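PDB 4K9Q: benzoylformate Decarboxylase from Polynucleobacter necessarius, which probably decarboxylates benzoylformate with the help of thiamine diphosphate and a magnesium ion, as a member of the thiamine-diphosphate-dependent enzyme family. Local coordinates for residues H264-V269 against G289-Q294. Residues are numbered along the deposited sequence; the frame is centred on the assembly and turned at random.
Sequences HDLIVV and GSTLLQ
Asp265 O is gripped twice: Thr291 N donates to it over 3.1 Å, tilted 22° from the carbonyl plane, and a water that also bonds Thr291 OG1 donates as well. Ser290 CA comes close to the same oxygen. From here a ladder of backbone bonds climbs between the strands, Ile267 N to Thr291 O, then Leu293 N to Ile267 O at 2.8 Å, then Val269 N to Leu293 O, the last two sharing Leu293. On one face of the pair, Leu266 CD1 lies 3.5 Å from Thr291 OG1 and 4.0 Å from Leu293 CG. Thr291 OG1 also bonds Arg193 of helix 184-196, whose Phe190, Arg193 and Ile194 pack on Leu266 and Leu293. On the other face, Leu292 has CG anti to its backbone N (chi1 180°), which sets CG beside Ile267 O. Its CD1 meets both Ile267 CG2 at 4.0 Å and Val269 CG2 at 3.8 Å. An alanine in place of Leu292 would probably open a gap beside these two methyls, costing both residues their apolar partner on the neighbouring strand. The Asp265 carboxylate leads away from 289-294 and accepts the backbone N-H groups of Lys198 and Asn199. The strand segments 266-269 and 291-294, their axes 4.7 Å apart and their directions differing by 16°, belong to adjacent parallel strands of a six-stranded sheet in order 3-2-1-4-5-6, the Rossmann-like arrangement of the central domain of thiamine-diphosphate enzymes.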
loop_
_atom_site.group_PDB
_atom_site.type_symbol
_atom_site.label_atom_id
_atom_site.label_comp_id
_atom_site.label_asym_id
_atom_site.label_seq_id
_atom_site.Cartn_x
_atom_site.Cartn_y
_atom_site.Cartn_z
ATOM N N HIS A 264 37.861 7.529 -22.366
ATOM C CA HIS A 264 37.734 6.076 -22.357
ATOM C C HIS A 264 36.510 5.651 -23.155
ATOM O O HIS A 264 35.418 6.188 -22.961
ATOM C CB HIS A 264 37.666 5.577 -20.916
ATOM C CG HIS A 264 38.886 5.910 -20.121
ATOM N ND1 HIS A 264 39.996 5.093 -20.081
ATOM C CD2 HIS A 264 39.185 6.989 -19.361
ATOM C CE1 HIS A 264 40.921 5.648 -19.318
ATOM N NE2 HIS A 264 40.455 6.799 -18.869
ATOM N N ASP A 265 36.692 4.703 -24.070
ATOM C CA ASP A 265 35.602 4.325 -24.974
ATOM C C ASP A 265 34.562 3.404 -24.337
ATOM O O ASP A 265 33.390 3.429 -24.709
ATOM C CB ASP A 265 36.136 3.716 -26.280
ATOM C CG ASP A 265 37.045 2.514 -26.059
ATOM O OD1 ASP A 265 37.578 2.344 -24.941
ATOM O OD2 ASP A 265 37.240 1.745 -27.026
ATOM N N LEU A 266 34.993 2.595 -23.377
ATOM C CA LEU A 266 34.078 1.662 -22.733
ATOM C C LEU A 266 34.121 1.855 -21.222
ATOM O O LEU A 266 35.191 1.815 -20.619
ATOM C CB LEU A 266 34.440 0.215 -23.101
ATOM C CG LEU A 266 33.546 -0.879 -22.522
ATOM C CD1 LEU A 266 32.138 -0.731 -23.064
ATOM C CD2 LEU A 266 34.103 -2.257 -22.835
ATOM N N ILE A 267 32.956 2.068 -20.615
ATOM C CA ILE A 267 32.875 2.209 -19.157
ATOM C C ILE A 267 32.277 0.922 -18.585
ATOM O O ILE A 267 31.162 0.542 -18.935
ATOM C CB ILE A 267 31.998 3.413 -18.740
ATOM C CG1 ILE A 267 32.421 4.688 -19.486
ATOM C CG2 ILE A 267 32.054 3.626 -17.228
ATOM C CD1 ILE A 267 33.883 5.008 -19.368
ATOM N N VAL A 268 33.032 0.242 -17.731
ATOM C CA VAL A 268 32.611 -1.039 -17.185
ATOM C C VAL A 268 32.323 -0.909 -15.683
ATOM O O VAL A 268 33.242 -0.775 -14.868
ATOM C CB VAL A 268 33.676 -2.126 -17.425
ATOM C CG1 VAL A 268 33.181 -3.483 -16.918
ATOM C CG2 VAL A 268 34.015 -2.219 -18.912
ATOM N N VAL A 269 31.042 -0.942 -15.324
ATOM C CA VAL A 269 30.632 -0.770 -13.931
ATOM C C VAL A 269 30.285 -2.112 -13.304
ATOM O O VAL A 269 29.356 -2.787 -13.755
ATOM C CB VAL A 269 29.396 0.150 -13.836
ATOM C CG1 VAL A 269 29.043 0.431 -12.376
ATOM C CG2 VAL A 269 29.637 1.455 -14.613
ATOM N N GLY A 289 30.407 9.324 -27.374
ATOM C CA GLY A 289 31.178 8.319 -28.079
ATOM C C GLY A 289 31.423 7.052 -27.279
ATOM O O GLY A 289 31.686 5.999 -27.859
ATOM N N SER A 290 31.338 7.151 -25.953
ATOM C CA SER A 290 31.529 5.974 -25.111
ATOM C C SER A 290 30.237 5.179 -24.958
ATOM O O SER A 290 29.151 5.640 -25.332
ATOM C CB SER A 290 32.078 6.363 -23.735
ATOM O OG SER A 290 31.152 7.161 -23.023
ATOM N N THR A 291 30.370 3.966 -24.438
ATOM C CA THR A 291 29.220 3.125 -24.109
ATOM C C THR A 291 29.524 2.509 -22.752
ATOM O O THR A 291 30.668 2.558 -22.290
ATOM C CB THR A 291 28.968 2.016 -25.144
ATOM O OG1 THR A 291 30.058 1.088 -25.138
ATOM C CG2 THR A 291 28.803 2.618 -26.545
ATOM N N LEU A 292 28.510 1.942 -22.113
ATOM C CA LEU A 292 28.660 1.449 -20.747
ATOM C C LEU A 292 28.112 0.036 -20.559
ATOM O O LEU A 292 27.072 -0.320 -21.127
ATOM C CB LEU A 292 27.979 2.422 -19.771
ATOM C CG LEU A 292 28.000 2.111 -18.269
ATOM C CD1 LEU A 292 28.045 3.404 -17.430
ATOM C CD2 LEU A 292 26.790 1.270 -17.897
ATOM N N LEU A 293 28.820 -0.756 -19.750
ATOM C CA LEU A 293 28.322 -2.052 -19.296
ATOM C C LEU A 293 28.095 -1.958 -17.791
ATOM O O LEU A 293 28.868 -1.294 -17.093
ATOM C CB LEU A 293 29.338 -3.161 -19.575
ATOM C CG LEU A 293 29.810 -3.284 -21.023
ATOM C CD1 LEU A 293 30.883 -4.348 -21.146
ATOM C CD2 LEU A 293 28.637 -3.597 -21.922
ATOM N N GLN A 294 27.046 -2.621 -17.301
ATOM C CA GLN A 294 26.737 -2.648 -15.865
ATOM C C GLN A 294 26.478 -4.075 -15.373
ATOM O O GLN A 294 25.744 -4.821 -16.011
ATOM C CB GLN A 294 25.486 -1.806 -15.565
ATOM C CG GLN A 294 25.153 -1.744 -14.065
ATOM C CD GLN A 294 23.808 -1.104 -13.768
ATOM O OE1 GLN A 294 23.001 -0.879 -14.668
ATOM N NE2 GLN A 294 23.569 -0.793 -12.495
HETATM O O HOH W 1 32.170 1.702 -26.808
#